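Long-range contacts in indole-3-acetic acid-amido synthetase GH3.15 (PDB 6E1Q), which catalyses the ATP-dependent conjugation of amino acids, chiefly glutamine, to the auxin precursor indole-3-butyric acid and acts on the herbicide 2,4-DB: residues Asp19-Val24 with Thr349-Met354; Asn57-Val62 with Leu401-Val406; Thr66-Arg71 with Gly99-Val104; Asp75-Gly80 with Asn155-Arg160; Cys87-Ser92 with Thr111-Glu116. All coordinates share one frame; numbering follows the deposited sequence. Where two conformers were deposited one is given.

Overall arrangement
From the N terminus, the end of helix 10-22 meets the turn after strand 348-350 in interaction 1, closing a loop of more than 320 residues. Interaction 2 crosses it, fastening the end of helix 55-61 to the start of strand 404-416; the centres of interactions 1 and 2 lie about 20 Å apart. Inside both loops lie three shorter closures within the N-terminal domain. Helix 67-78 serves two of these: its start meets loop 99-104 in interaction 3 and its end meets residues 155-160 in interaction 4. These two cross. Interaction 5, residues 87-92 with 111-116, crosses interaction 3 but falls within interaction 4, whose Leu-157 touches its strand. Interactions 2 and 3 also touch, through Tyr-404 and Tyr-67.

Interaction 1. Residues Asp19-Val24 with Thr349-Met354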
# COMPACT_ATOMS: atom_id res chain seq x y z
N ASP A 19 -5.14 7.97 26.60
CA ASP A 19 -6.08 9.09 26.59
C ASP A 19 -6.81 9.21 25.26
O ASP A 19 -8.04 9.32 25.22
CB ASP A 19 -5.35 10.41 26.89
CG ASP A 19 -4.72 10.44 28.26
OD1 ASP A 19 -4.96 9.51 29.07
OD2 ASP A 19 -3.94 11.39 28.52
N LEU A 20 -6.05 9.19 24.15
CA LEU A 20 -6.62 9.42 22.83
C LEU A 20 -7.64 8.35 22.45
O LEU A 20 -8.60 8.65 21.73
CB LEU A 20 -5.52 9.45 21.76
CG LEU A 20 -4.59 10.67 21.80
CD1 LEU A 20 -3.43 10.51 20.81
CD2 LEU A 20 -5.35 11.95 21.52
N THR A 21 -7.45 7.11 22.89
CA THR A 21 -8.38 6.04 22.56
C THR A 21 -9.45 5.84 23.63
O THR A 21 -10.30 4.94 23.49
CB THR A 21 -7.61 4.74 22.33
OG1 THR A 21 -6.78 4.47 23.46
CG2 THR A 21 -6.73 4.88 21.08
N THR A 22 -9.45 6.65 24.69
CA THR A 22 -10.45 6.57 25.74
C THR A 22 -11.51 7.67 25.61
O THR A 22 -12.70 7.40 25.71
CB THR A 22 -9.78 6.64 27.12
OG1 THR A 22 -8.92 5.50 27.27
CG2 THR A 22 -10.82 6.67 28.28
N ASN A 23 -11.08 8.90 25.35
CA ASN A 23 -12.00 10.04 25.25
C ASN A 23 -12.43 10.28 23.81
O ASN A 23 -12.37 11.40 23.30
CB ASN A 23 -11.34 11.27 25.85
CG ASN A 23 -10.86 11.01 27.25
OD1 ASN A 23 -11.63 10.57 28.09
ND2 ASN A 23 -9.59 11.27 27.51
N VAL A 24 -12.89 9.21 23.17
CA VAL A 24 -13.09 9.25 21.72
C VAL A 24 -14.23 10.19 21.35
O VAL A 24 -14.09 11.05 20.48
CB VAL A 24 -13.31 7.82 21.20
CG1 VAL A 24 -13.41 7.80 19.66
CG2 VAL A 24 -12.18 6.89 21.69
N THR A 349 -6.78 0.65 14.82
CA THR A 349 -7.58 1.47 15.70
C THR A 349 -7.60 2.89 15.15
O THR A 349 -6.54 3.47 14.91
CB THR A 349 -6.98 1.45 17.10
OG1 THR A 349 -6.92 0.11 17.59
CG2 THR A 349 -7.81 2.31 18.05
N ILE A 350 -8.79 3.46 14.96
CA ILE A 350 -8.91 4.83 14.46
C ILE A 350 -8.47 5.80 15.54
O ILE A 350 -8.81 5.65 16.72
CB ILE A 350 -10.35 5.11 14.01
CG1 ILE A 350 -10.76 4.15 12.90
CG2 ILE A 350 -10.50 6.53 13.54
CD1 ILE A 350 -9.86 4.22 11.67
N ILE A 351 -7.67 6.80 15.16
CA ILE A 351 -7.11 7.75 16.11
C ILE A 351 -7.95 9.03 16.06
O ILE A 351 -7.90 9.75 15.05
CB ILE A 351 -5.63 8.03 15.81
CG1 ILE A 351 -4.85 6.72 15.95
CG2 ILE A 351 -5.08 9.06 16.79
CD1 ILE A 351 -4.97 6.08 17.37
N PRO A 352 -8.69 9.36 17.12
CA PRO A 352 -9.74 10.38 17.03
C PRO A 352 -9.27 11.80 16.77
O PRO A 352 -10.10 12.66 16.46
CB PRO A 352 -10.41 10.33 18.42
CG PRO A 352 -10.00 9.07 19.01
CD PRO A 352 -8.70 8.67 18.42
N CYS A 353 -8.00 12.12 16.98
CA CYS A 353 -7.59 13.50 16.80
C CYS A 353 -7.15 13.81 15.38
O CYS A 353 -6.88 14.98 15.07
CB CYS A 353 -6.47 13.86 17.78
SG CYS A 353 -5.03 12.87 17.52
N MET A 354 -7.08 12.81 14.50
CA MET A 354 -6.54 13.00 13.16
C MET A 354 -7.58 13.51 12.16
O MET A 354 -7.21 13.84 11.03
CB MET A 354 -5.94 11.69 12.64
CG MET A 354 -4.89 11.12 13.58
SD MET A 354 -3.56 12.31 13.92
CE MET A 354 -2.82 12.40 12.29
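Thr-349, on strand 348-350, sends its CG2 methyl to within 4.1 Å of CG2 of Thr-21 on helix 10-22, and the two side chains cross at about a right angle. The Thr-349 methyl stands anti to its own backbone N, which turns it to the helix, while the hydroxyl of Thr-21 is turned back to bond Leu-17 O and takes a further bond from Asn-417 ND2. Next, Ile-351 reaches the same Thr-21 methyl with its CD1, at 4.3 Å. This isoleucine lies close to the substrate-binding Phe-332 and opens a type I turn closed by the bond from Met-354 N to Ile-351 O.

Pro-352 then carries the centre of the contact. Its CG lies 3.1 Å from Leu-20 O, and CD is nearly as near, at 3.3 Å from the same oxygen. On its way past, CG also packs against CG1 of Val-24 at 3.7 Å, again with the side chains at about a right angle. An alanine here would probably leave a gap beside Leu-20 O and Val-24 where CG and CD had filled the space. Cys-353 finishes the walk: SG, set between its own backbone N and carbonyl carbon (chi1 61°), comes 4.1 Å from CD2 of Leu-20, with Leu-2 and Ile-27 also packing on it.

Methyls, a sulfur and a proline ring do the touching, with the carbonyl oxygen of Leu-20 against the ring, and all the residues involved are buried. The join between the junction of helices 10-22 and 24-38 and the chain at the end of strand 348-350 therefore rests on fit of shape rather than on charges or directional bonds between the two segments.

Interaction 2. Residues Asn57-Val62 with Leu401-Val406; sequences NFKKNV and LYRYRV
Val-62, where the chain leaves helix 55-61, and Arg-403, just before strand 404-416, are the nearest backbone positions, their CA atoms 7.4 Å apart. Arg-403 reaches over to the helix end. Its NH1 donates to Val-62 O at 2.8 Å; this acceptor lies in the guanidinium plane, and NH1 approaches nearly in line with the carbonyl bond (C=O...N angle 165°). A second, weak bond runs from the same NH1 to Lys-59 O at 3.1 Å, so one nitrogen serves a carbonyl of the last turn and the one just beyond the helix.

Behind the head group, the arginine chain slides past the ring of Phe-58 in the opposite direction, CG coming 3.2 Å from CZ. A bend at chi3 (79°) brings NE to 3.6 Å from CE2 of that ring, with ring and guanidinium planes 47° apart. Val-62 crosses the chain at a slant, its CG1 3.6 Å from Arg-403 CD. Lys-59 brings a like charge near, but Glu-358 forms salt bridges with both Lys-59 NZ and Arg-403 NH2, and Asp-381 with Lys-59 NZ, which probably eases the repulsion. A leucine in place of Arg-403 would probably leave Val-62 O without this donor and Glu-358 without one of its two cationic mates.

Arg-403 has left-handed helical backbone angles, and together with Tyr-404 it faces Val-395: a G1 beta bulge where strand 404-416 begins to pair with strand 390-396 in the central domain.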
# COMPACT_ATOMS: atom_id res chain seq x y z
N ASN A 57 -26.42 20.59 12.07
CA ASN A 57 -26.43 21.28 10.78
C ASN A 57 -25.39 20.70 9.84
O ASN A 57 -25.61 20.64 8.62
CB ASN A 57 -26.19 22.78 10.99
CG ASN A 57 -27.46 23.51 11.36
OD1 ASN A 57 -28.49 23.36 10.70
ND2 ASN A 57 -27.40 24.32 12.42
N PHE A 58 -24.25 20.26 10.37
CA PHE A 58 -23.25 19.58 9.57
C PHE A 58 -23.84 18.34 8.90
O PHE A 58 -23.78 18.19 7.68
CB PHE A 58 -22.05 19.23 10.46
CG PHE A 58 -20.99 18.38 9.80
CD1 PHE A 58 -19.96 18.97 9.08
CD2 PHE A 58 -20.99 17.01 9.96
CE1 PHE A 58 -18.97 18.19 8.50
CE2 PHE A 58 -20.01 16.23 9.38
CZ PHE A 58 -18.98 16.82 8.67
N LYS A 59 -24.48 17.48 9.70
CA LYS A 59 -25.00 16.22 9.18
C LYS A 59 -26.13 16.44 8.18
O LYS A 59 -26.25 15.69 7.21
CB LYS A 59 -25.48 15.32 10.33
CG LYS A 59 -24.37 14.90 11.31
CD LYS A 59 -24.15 13.38 11.31
CE LYS A 59 -23.14 12.94 12.36
NZ LYS A 59 -22.56 11.58 12.07
N LYS A 60 -26.94 17.48 8.40
CA LYS A 60 -28.07 17.78 7.53
C LYS A 60 -27.64 18.44 6.22
O LYS A 60 -28.16 18.08 5.15
CB LYS A 60 -29.07 18.67 8.27
CG LYS A 60 -30.46 18.70 7.66
CD LYS A 60 -30.94 20.12 7.37
CE LYS A 60 -30.72 21.06 8.55
NZ LYS A 60 -30.80 22.50 8.15
N ASN A 61 -26.71 19.39 6.26
CA ASN A 61 -26.51 20.28 5.11
C ASN A 61 -25.26 19.99 4.29
O ASN A 61 -25.18 20.44 3.14
CB ASN A 61 -26.44 21.74 5.57
CG ASN A 61 -27.76 22.24 6.09
OD1 ASN A 61 -28.81 21.69 5.77
ND2 ASN A 61 -27.71 23.30 6.89
N VAL A 62 -24.27 19.30 4.84
CA VAL A 62 -23.02 19.03 4.11
C VAL A 62 -23.16 17.68 3.43
O VAL A 62 -23.42 16.68 4.10
CB VAL A 62 -21.81 19.06 5.06
CG1 VAL A 62 -20.55 18.62 4.32
CG2 VAL A 62 -21.65 20.47 5.66
N LEU A 401 -11.13 18.74 3.07
CA LEU A 401 -12.10 17.71 2.71
C LEU A 401 -13.18 17.60 3.79
O LEU A 401 -12.88 17.63 4.99
CB LEU A 401 -11.43 16.36 2.50
CG LEU A 401 -10.33 16.39 1.43
CD1 LEU A 401 -9.66 15.04 1.33
CD2 LEU A 401 -10.90 16.81 0.08
N TYR A 402 -14.43 17.47 3.35
CA TYR A 402 -15.58 17.45 4.25
C TYR A 402 -16.47 16.29 3.85
O TYR A 402 -16.96 16.24 2.72
CB TYR A 402 -16.33 18.78 4.17
CG TYR A 402 -15.42 19.95 4.44
CD1 TYR A 402 -15.16 20.36 5.75
CD2 TYR A 402 -14.79 20.63 3.40
CE1 TYR A 402 -14.32 21.42 6.01
CE2 TYR A 402 -13.94 21.70 3.65
CZ TYR A 402 -13.71 22.08 4.96
OH TYR A 402 -12.88 23.13 5.25
N ARG A 403 -16.65 15.34 4.77
CA ARG A 403 -17.48 14.15 4.56
C ARG A 403 -17.15 13.47 3.23
O ARG A 403 -17.99 13.28 2.35
CB ARG A 403 -18.97 14.49 4.62
CG ARG A 403 -19.32 15.39 5.79
CD ARG A 403 -20.81 15.46 6.00
NE ARG A 403 -21.32 14.28 6.69
CZ ARG A 403 -22.60 13.94 6.74
NH1 ARG A 403 -23.51 14.69 6.12
NH2 ARG A 403 -22.97 12.86 7.40
N TYR A 404 -15.88 13.10 3.12
CA TYR A 404 -15.30 12.66 1.87
C TYR A 404 -15.12 11.15 1.91
O TYR A 404 -14.58 10.61 2.87
CB TYR A 404 -13.97 13.39 1.64
CG TYR A 404 -13.10 12.87 0.52
CD1 TYR A 404 -12.25 11.78 0.72
CD2 TYR A 404 -13.08 13.50 -0.73
CE1 TYR A 404 -11.42 11.31 -0.29
CE2 TYR A 404 -12.25 13.03 -1.76
CZ TYR A 404 -11.43 11.94 -1.53
OH TYR A 404 -10.59 11.47 -2.53
N ARG A 405 -15.58 10.49 0.86
CA ARG A 405 -15.56 9.04 0.81
C ARG A 405 -14.18 8.57 0.39
O ARG A 405 -13.67 8.95 -0.67
CB ARG A 405 -16.63 8.53 -0.14
CG ARG A 405 -18.02 8.61 0.47
CD ARG A 405 -19.09 8.35 -0.58
NE ARG A 405 -19.04 6.97 -1.03
CZ ARG A 405 -19.73 6.51 -2.06
NH1 ARG A 405 -20.52 7.32 -2.75
NH2 ARG A 405 -19.63 5.23 -2.41
N VAL A 406 -13.58 7.72 1.22
CA VAL A 406 -12.20 7.31 1.06
C VAL A 406 -12.06 6.16 0.08
O VAL A 406 -10.99 5.99 -0.53
CB VAL A 406 -11.66 7.02 2.48
CG1 VAL A 406 -10.57 6.00 2.46
CG2 VAL A 406 -11.20 8.32 3.12

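Interaction 3. Residues Thr66-Arg71 with Gly99-Val104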
# COMPACT_ATOMS: atom_id res chain seq x y z
N THR A 66 -17.56 12.27 -3.18
CA THR A 66 -16.39 11.57 -3.68
C THR A 66 -15.40 12.57 -4.25
O THR A 66 -15.72 13.75 -4.42
CB THR A 66 -16.75 10.55 -4.76
OG1 THR A 66 -17.37 11.25 -5.85
CG2 THR A 66 -17.68 9.47 -4.22
N TYR A 67 -14.21 12.08 -4.59
CA TYR A 67 -13.22 12.92 -5.27
C TYR A 67 -13.82 13.56 -6.52
O TYR A 67 -13.57 14.74 -6.80
CB TYR A 67 -11.99 12.10 -5.65
CG TYR A 67 -10.90 12.98 -6.22
CD1 TYR A 67 -10.05 13.68 -5.39
CD2 TYR A 67 -10.75 13.14 -7.60
CE1 TYR A 67 -9.05 14.49 -5.90
CE2 TYR A 67 -9.75 13.95 -8.13
CZ TYR A 67 -8.90 14.62 -7.26
OH TYR A 67 -7.90 15.43 -7.74
N GLU A 68 -14.63 12.80 -7.26
CA GLU A 68 -15.23 13.33 -8.48
C GLU A 68 -16.04 14.59 -8.21
O GLU A 68 -16.05 15.52 -9.02
CB GLU A 68 -16.12 12.27 -9.14
CG GLU A 68 -15.38 11.16 -9.86
CD GLU A 68 -14.54 10.29 -8.93
OE1 GLU A 68 -13.59 9.67 -9.45
OE2 GLU A 68 -14.81 10.21 -7.71
N ASP A 69 -16.74 14.65 -7.07
CA ASP A 69 -17.61 15.79 -6.82
C ASP A 69 -16.83 17.05 -6.47
O ASP A 69 -17.32 18.16 -6.67
CB ASP A 69 -18.61 15.49 -5.69
CG ASP A 69 -19.43 14.24 -5.93
OD1 ASP A 69 -20.04 14.10 -7.02
OD2 ASP A 69 -19.47 13.40 -5.01
N ILE A 70 -15.63 16.91 -5.90
CA ILE A 70 -14.90 18.07 -5.43
C ILE A 70 -13.65 18.35 -6.25
O ILE A 70 -12.90 19.29 -5.93
CB ILE A 70 -14.56 17.95 -3.93
CG1 ILE A 70 -13.86 16.63 -3.60
CG2 ILE A 70 -15.84 18.02 -3.11
CD1 ILE A 70 -12.37 16.68 -3.67
N ARG A 71 -13.40 17.60 -7.33
CA ARG A 71 -12.18 17.80 -8.11
C ARG A 71 -12.05 19.24 -8.61
O ARG A 71 -10.93 19.76 -8.72
CB ARG A 71 -12.15 16.83 -9.28
CG ARG A 71 -10.94 16.96 -10.19
CD ARG A 71 -11.04 15.98 -11.35
NE ARG A 71 -9.84 16.04 -12.18
CZ ARG A 71 -9.69 15.37 -13.31
NH1 ARG A 71 -10.67 14.58 -13.75
NH2 ARG A 71 -8.55 15.48 -13.99
N GLY A 99 -4.69 5.18 -6.65
CA GLY A 99 -6.13 5.34 -6.72
C GLY A 99 -6.43 6.59 -7.52
O GLY A 99 -5.85 7.65 -7.27
N THR A 100 -7.30 6.47 -8.48
CA THR A 100 -7.55 7.51 -9.39
C THR A 100 -8.93 8.05 -9.55
O THR A 100 -9.86 7.57 -9.00
CB THR A 100 -7.23 6.97 -10.75
OG1 THR A 100 -8.10 5.87 -10.98
CG2 THR A 100 -5.84 6.48 -10.79
N SER A 101 -8.97 9.11 -10.31
CA SER A 101 -10.16 9.76 -10.72
C SER A 101 -9.89 10.70 -11.85
O SER A 101 -9.65 11.88 -11.62
CB SER A 101 -10.83 10.51 -9.61
OG SER A 101 -11.97 11.15 -10.14
N GLY A 102 -10.02 10.26 -13.08
CA GLY A 102 -10.16 8.90 -13.52
C GLY A 102 -9.50 9.32 -14.79
O GLY A 102 -9.92 10.32 -15.27
N GLY A 103 -8.51 8.67 -15.36
CA GLY A 103 -7.82 7.49 -14.94
C GLY A 103 -6.44 7.95 -14.50
O GLY A 103 -5.44 7.29 -14.69
N VAL A 104 -6.40 9.11 -13.90
CA VAL A 104 -5.18 9.64 -13.41
C VAL A 104 -5.18 9.71 -11.90
O VAL A 104 -6.17 9.67 -11.27
CB VAL A 104 -4.92 10.99 -14.03
CG1 VAL A 104 -4.72 10.81 -15.51
CG2 VAL A 104 -6.09 11.92 -13.79
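Arg-71 offers one face of its guanidinium to Ser-101 O, which sits 3.6 Å above the plane and toward the rim. Obliquely to that group comes CG2 of Val-104, 4.3 Å from NH2. The other flat group, the ring of Tyr-67, meets CB of Ser-101 obliquely, CD2 being 3.3 Å away. Loop 99-104 joins strands 91-97 and 105-111 and is rich in glycine, serine and threonine, consistent with the phosphate-binding loop (P-loop) of the ANL adenylating enzymes; the ATP-binding Ser-98 immediately precedes it. The contact thus lays the first turns of helix 67-78 against this loop.

Arg-71 gets there by a fully extended chain from CG to NE, with CG anti to the backbone N (chi1 179°). Ser-101 is the residue that all three helix side chains share: the ring beside its CB, the guanidinium above its carbonyl oxygen, and the carboxylate of Glu-68 at its hydroxyl. That last approach is modelled improbably short, and Glu-68 has a second conformer, so its details are doubtful. The outer part of the loop is also uncertain, because Gly-102 is poorly ordered and it and Gly-103 both follow cis peptides.

At the helix start, Thr-66 takes the N-cap position, its N donating to Asp-69 OD2 at 2.9 Å. Deeper in, the hydroxyl of Tyr-67 is hydrogen-bonded to Leu-107 N, on the strand that leaves the loop.

Interaction 4. Residues Asp75-Gly80 with Asn155-Arg160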
# COMPACT_ATOMS: atom_id res chain seq x y z
N ASP A 75 -8.76 21.65 -8.80
CA ASP A 75 -8.25 22.19 -10.06
C ASP A 75 -8.17 23.71 -10.00
O ASP A 75 -7.21 24.32 -10.50
CB ASP A 75 -9.11 21.73 -11.24
CG ASP A 75 -8.90 20.25 -11.60
OD1 ASP A 75 -7.82 19.68 -11.33
OD2 ASP A 75 -9.83 19.65 -12.19
N ARG A 76 -9.18 24.36 -9.41
CA ARG A 76 -9.14 25.82 -9.35
C ARG A 76 -8.00 26.31 -8.46
O ARG A 76 -7.34 27.31 -8.79
CB ARG A 76 -10.48 26.41 -8.89
CG ARG A 76 -11.65 26.02 -9.81
CD ARG A 76 -13.05 26.41 -9.32
NE ARG A 76 -13.12 27.71 -8.66
CZ ARG A 76 -13.97 28.01 -7.68
NH1 ARG A 76 -14.80 27.08 -7.21
NH2 ARG A 76 -13.98 29.22 -7.16
N ILE A 77 -7.73 25.61 -7.35
CA ILE A 77 -6.59 26.02 -6.54
C ILE A 77 -5.30 25.79 -7.31
O ILE A 77 -4.38 26.63 -7.31
CB ILE A 77 -6.58 25.26 -5.20
CG1 ILE A 77 -7.70 25.77 -4.28
CG2 ILE A 77 -5.21 25.37 -4.53
CD1 ILE A 77 -8.18 24.73 -3.24
N ALA A 78 -5.21 24.65 -8.00
CA ALA A 78 -4.04 24.36 -8.82
C ALA A 78 -3.80 25.45 -9.84
O ALA A 78 -2.65 25.70 -10.24
CB ALA A 78 -4.22 23.01 -9.52
N ASN A 79 -4.87 26.13 -10.27
CA ASN A 79 -4.77 27.17 -11.28
C ASN A 79 -4.51 28.56 -10.71
O ASN A 79 -4.31 29.52 -11.48
CB ASN A 79 -6.03 27.22 -12.14
CG ASN A 79 -5.80 27.97 -13.44
OD1 ASN A 79 -4.91 27.61 -14.22
ND2 ASN A 79 -6.57 29.03 -13.67
N GLY A 80 -4.49 28.72 -9.39
CA GLY A 80 -4.16 30.00 -8.79
C GLY A 80 -5.21 30.59 -7.87
O GLY A 80 -4.96 31.65 -7.28
N ASN A 155 0.07 27.29 -11.10
CA ASN A 155 0.39 28.36 -10.17
C ASN A 155 1.65 28.08 -9.35
O ASN A 155 2.04 28.92 -8.54
CB ASN A 155 -0.80 28.61 -9.23
CG ASN A 155 -0.73 29.97 -8.56
OD1 ASN A 155 -0.31 30.95 -9.18
ND2 ASN A 155 -1.13 30.02 -7.29
N GLY A 156 2.28 26.92 -9.54
CA GLY A 156 3.57 26.65 -8.94
C GLY A 156 3.54 25.81 -7.69
O GLY A 156 4.60 25.63 -7.07
N LEU A 157 2.38 25.30 -7.28
CA LEU A 157 2.31 24.38 -6.16
C LEU A 157 3.05 23.09 -6.49
O LEU A 157 2.84 22.52 -7.56
CB LEU A 157 0.85 24.05 -5.84
CG LEU A 157 0.24 24.54 -4.53
CD1 LEU A 157 -1.21 24.03 -4.39
CD2 LEU A 157 1.10 24.11 -3.36
N MET A 158 3.87 22.60 -5.56
CA MET A 158 4.57 21.34 -5.80
C MET A 158 3.59 20.18 -5.68
O MET A 158 2.62 20.21 -4.93
CB MET A 158 5.72 21.14 -4.81
CG MET A 158 6.99 21.95 -5.11
SD MET A 158 7.64 21.84 -6.81
CE MET A 158 8.25 20.15 -6.85
N VAL A 159 3.87 19.14 -6.45
CA VAL A 159 3.07 17.93 -6.49
C VAL A 159 3.97 16.76 -6.10
O VAL A 159 4.94 16.48 -6.80
CB VAL A 159 2.47 17.72 -7.89
CG1 VAL A 159 1.66 16.52 -7.88
CG2 VAL A 159 1.61 18.90 -8.28
N ARG A 160 3.65 16.08 -5.01
CA ARG A 160 4.55 15.06 -4.47
C ARG A 160 3.74 13.92 -3.88
O ARG A 160 2.54 14.05 -3.66
CB ARG A 160 5.47 15.61 -3.37
CG ARG A 160 6.48 16.62 -3.83
CD ARG A 160 7.31 17.08 -2.66
NE ARG A 160 8.39 17.95 -3.12
CZ ARG A 160 8.53 19.20 -2.73
NH1 ARG A 160 7.67 19.72 -1.86
NH2 ARG A 160 9.53 19.93 -3.19
O HOH W 1 -3.48 28.73 -5.12
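Ala-78 O, in the last turn of helix 67-78, is gripped from across the contact by the backbone N of Asn-155 at 3.3 Å. The N-H points at the oxygen with an angle of 156°, and the hydroxyl of Thr-153 is bonded to the same carbonyl. Thr-153 OG1 also pairs with Leu-157 N, tying the turn at Asn-155 together behind the contact.

The side chain of Asn-155 folds over the helix end. Its CG stands anti to the backbone N (chi1 -161°), and the amide lies against Gly-80, with both CG and ND2 3.4 Å from CA. Gly-80 ends the helix in a Schellman motif, with positive phi and its N bonded to Ile-77 O at 3.0 Å. A CB here would probably press on the carbonyl oxygen of Asn-79, and would also come about 3.6 Å from CG of Asn-155. Glycine therefore suits both the backbone turn and the close-lying amide.

Water 1 bridges the two sides, donating to Ile-77 O at 3.2 Å and accepting a weak bond from Asn-155 ND2. Toward the interior the contact becomes apolar: Ile-77 CG2 and Leu-157 CD1 lie 4.2 Å apart. Leu-157 just precedes strand 158-160, and its side chain also packs on Ile-91 and Leu-94 of the neighbouring strand 91-97, while Ile-77 packs on Ile-86.

Interaction 5. Residues Cys87-Ser92 with Thr111-Glu116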
# COMPACT_ATOMS: atom_id res chain seq x y z
N CYS A 87 -10.08 25.65 2.41
CA CYS A 87 -9.30 25.53 3.64
C CYS A 87 -8.87 26.91 4.11
O CYS A 87 -8.45 27.75 3.31
CB CYS A 87 -8.07 24.63 3.42
SG CYS A 87 -7.24 24.15 4.94
N ASP A 88 -8.98 27.14 5.43
CA ASP A 88 -8.58 28.41 6.02
C ASP A 88 -7.07 28.54 6.16
O ASP A 88 -6.59 29.61 6.55
CB ASP A 88 -9.23 28.60 7.39
CG ASP A 88 -8.49 27.86 8.51
OD1 ASP A 88 -8.03 26.72 8.28
OD2 ASP A 88 -8.35 28.43 9.61
N ARG A 89 -6.31 27.49 5.88
CA ARG A 89 -4.86 27.57 5.90
C ARG A 89 -4.31 27.33 4.50
O ARG A 89 -4.97 26.69 3.66
CB ARG A 89 -4.28 26.56 6.90
CG ARG A 89 -4.42 27.05 8.35
CD ARG A 89 -4.54 25.93 9.37
NE ARG A 89 -5.80 25.21 9.24
CZ ARG A 89 -5.89 23.95 8.82
NH1 ARG A 89 -4.79 23.28 8.50
NH2 ARG A 89 -7.08 23.36 8.71
N PRO A 90 -3.12 27.84 4.20
CA PRO A 90 -2.56 27.65 2.86
C PRO A 90 -2.33 26.18 2.53
O PRO A 90 -1.99 25.38 3.40
CB PRO A 90 -1.23 28.44 2.90
CG PRO A 90 -1.01 28.79 4.34
CD PRO A 90 -2.34 28.80 5.00
N ILE A 91 -2.55 25.83 1.27
CA ILE A 91 -2.21 24.51 0.77
C ILE A 91 -0.72 24.49 0.48
O ILE A 91 -0.23 25.28 -0.33
CB ILE A 91 -3.03 24.16 -0.48
CG1 ILE A 91 -4.53 24.28 -0.21
CG2 ILE A 91 -2.64 22.78 -1.04
CD1 ILE A 91 -5.01 23.41 0.89
N SER A 92 0.02 23.60 1.13
CA SER A 92 1.47 23.66 0.93
C SER A 92 1.97 22.72 -0.17
O SER A 92 3.03 22.99 -0.75
CB SER A 92 2.21 23.36 2.23
OG SER A 92 1.82 22.11 2.74
N THR A 111 -2.18 20.73 3.95
CA THR A 111 -1.65 21.89 4.65
C THR A 111 -0.44 21.50 5.51
O THR A 111 -0.24 20.33 5.88
CB THR A 111 -2.72 22.55 5.53
OG1 THR A 111 -3.12 21.63 6.56
CG2 THR A 111 -3.94 22.90 4.70
N THR A 112 0.38 22.51 5.82
CA THR A 112 1.59 22.29 6.61
C THR A 112 1.26 21.79 8.02
O THR A 112 1.93 20.89 8.54
CB THR A 112 2.40 23.60 6.67
OG1 THR A 112 3.05 23.82 5.42
CG2 THR A 112 3.46 23.55 7.77
N GLU A 113 0.20 22.33 8.62
CA GLU A 113 -0.24 21.89 9.93
C GLU A 113 -0.68 20.43 9.90
O GLU A 113 -0.29 19.63 10.77
CB GLU A 113 -1.38 22.78 10.43
CG GLU A 113 -0.98 24.24 10.72
CD GLU A 113 -0.90 25.14 9.47
OE1 GLU A 113 -0.98 24.64 8.33
OE2 GLU A 113 -0.74 26.37 9.65
N ASP A 114 -1.51 20.08 8.92
CA ASP A 114 -1.92 18.69 8.75
C ASP A 114 -0.69 17.79 8.63
O ASP A 114 -0.59 16.77 9.32
CB ASP A 114 -2.84 18.57 7.53
CG ASP A 114 -3.48 17.18 7.37
OD1 ASP A 114 -2.95 16.20 7.93
OD2 ASP A 114 -4.51 17.06 6.66
N LEU A 115 0.29 18.19 7.82
CA LEU A 115 1.49 17.38 7.66
C LEU A 115 2.26 17.26 8.98
O LEU A 115 2.72 16.16 9.34
CB LEU A 115 2.40 17.98 6.59
CG LEU A 115 3.74 17.25 6.47
CD1 LEU A 115 3.53 15.77 6.12
CD2 LEU A 115 4.62 17.90 5.43
N GLU A 116 2.43 18.36 9.70
CA GLU A 116 3.20 18.28 10.93
C GLU A 116 2.45 17.48 11.99
O GLU A 116 3.06 16.71 12.74
CB GLU A 116 3.55 19.69 11.43
CG GLU A 116 4.99 20.08 11.10
CD GLU A 116 5.20 21.58 10.98
OE1 GLU A 116 4.32 22.34 11.45
OE2 GLU A 116 6.23 21.99 10.41
O HOH W 2 0.16 25.29 5.24
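Arg-89 lays its CD against the carboxylate of Glu-113, 3.7 Å from that residue's CD. The guanidinium and carboxylate planes stand 85° apart, and NH1 stays 4.0 Å from OE1, so any attraction between the opposite charges probably acts at a distance, without a salt bridge. The arginine's closer partners are on its own side and beyond: NE makes a salt bridge with Asp-88 OD1 at 2.9 Å, and NH2 bonds to Phe-398 O. These hold the head group where NH1 comes 3.0 Å from Thr-111 OG1, which lies near the guanidinium plane at its edge.

Thr-111 is wedged in with its methyl. CG2 lies 3.4 Å from Pro-90 O and 4.0 Å from CD1 of Ile-91, with the sulfur of Cys-87 close by in one of its two conformers. Further along, Ser-92 CB packs on the hydroxyl oxygen of Thr-112, while Ser-92 OG is taken up by Leu-110 O. Water 2 links the two segments at the helix start: it donates to Pro-90 O and accepts from Thr-112 N at 2.8 Å, one of the amides that a helix start leaves without a backbone acceptor. A weak bond links it to Glu-113 OE1 as well.

Thr-111 is the N-cap. With OG1 between its backbone N and carbonyl carbon (chi1 64°), it accepts from Asp-114 N at 3.3 Å. The contact thus marks a strand-to-helix junction, where strand 105-111, antiparallel to 91-97, hands over to helix 112-132 in the N-terminal domain of this ANL-clan enzyme.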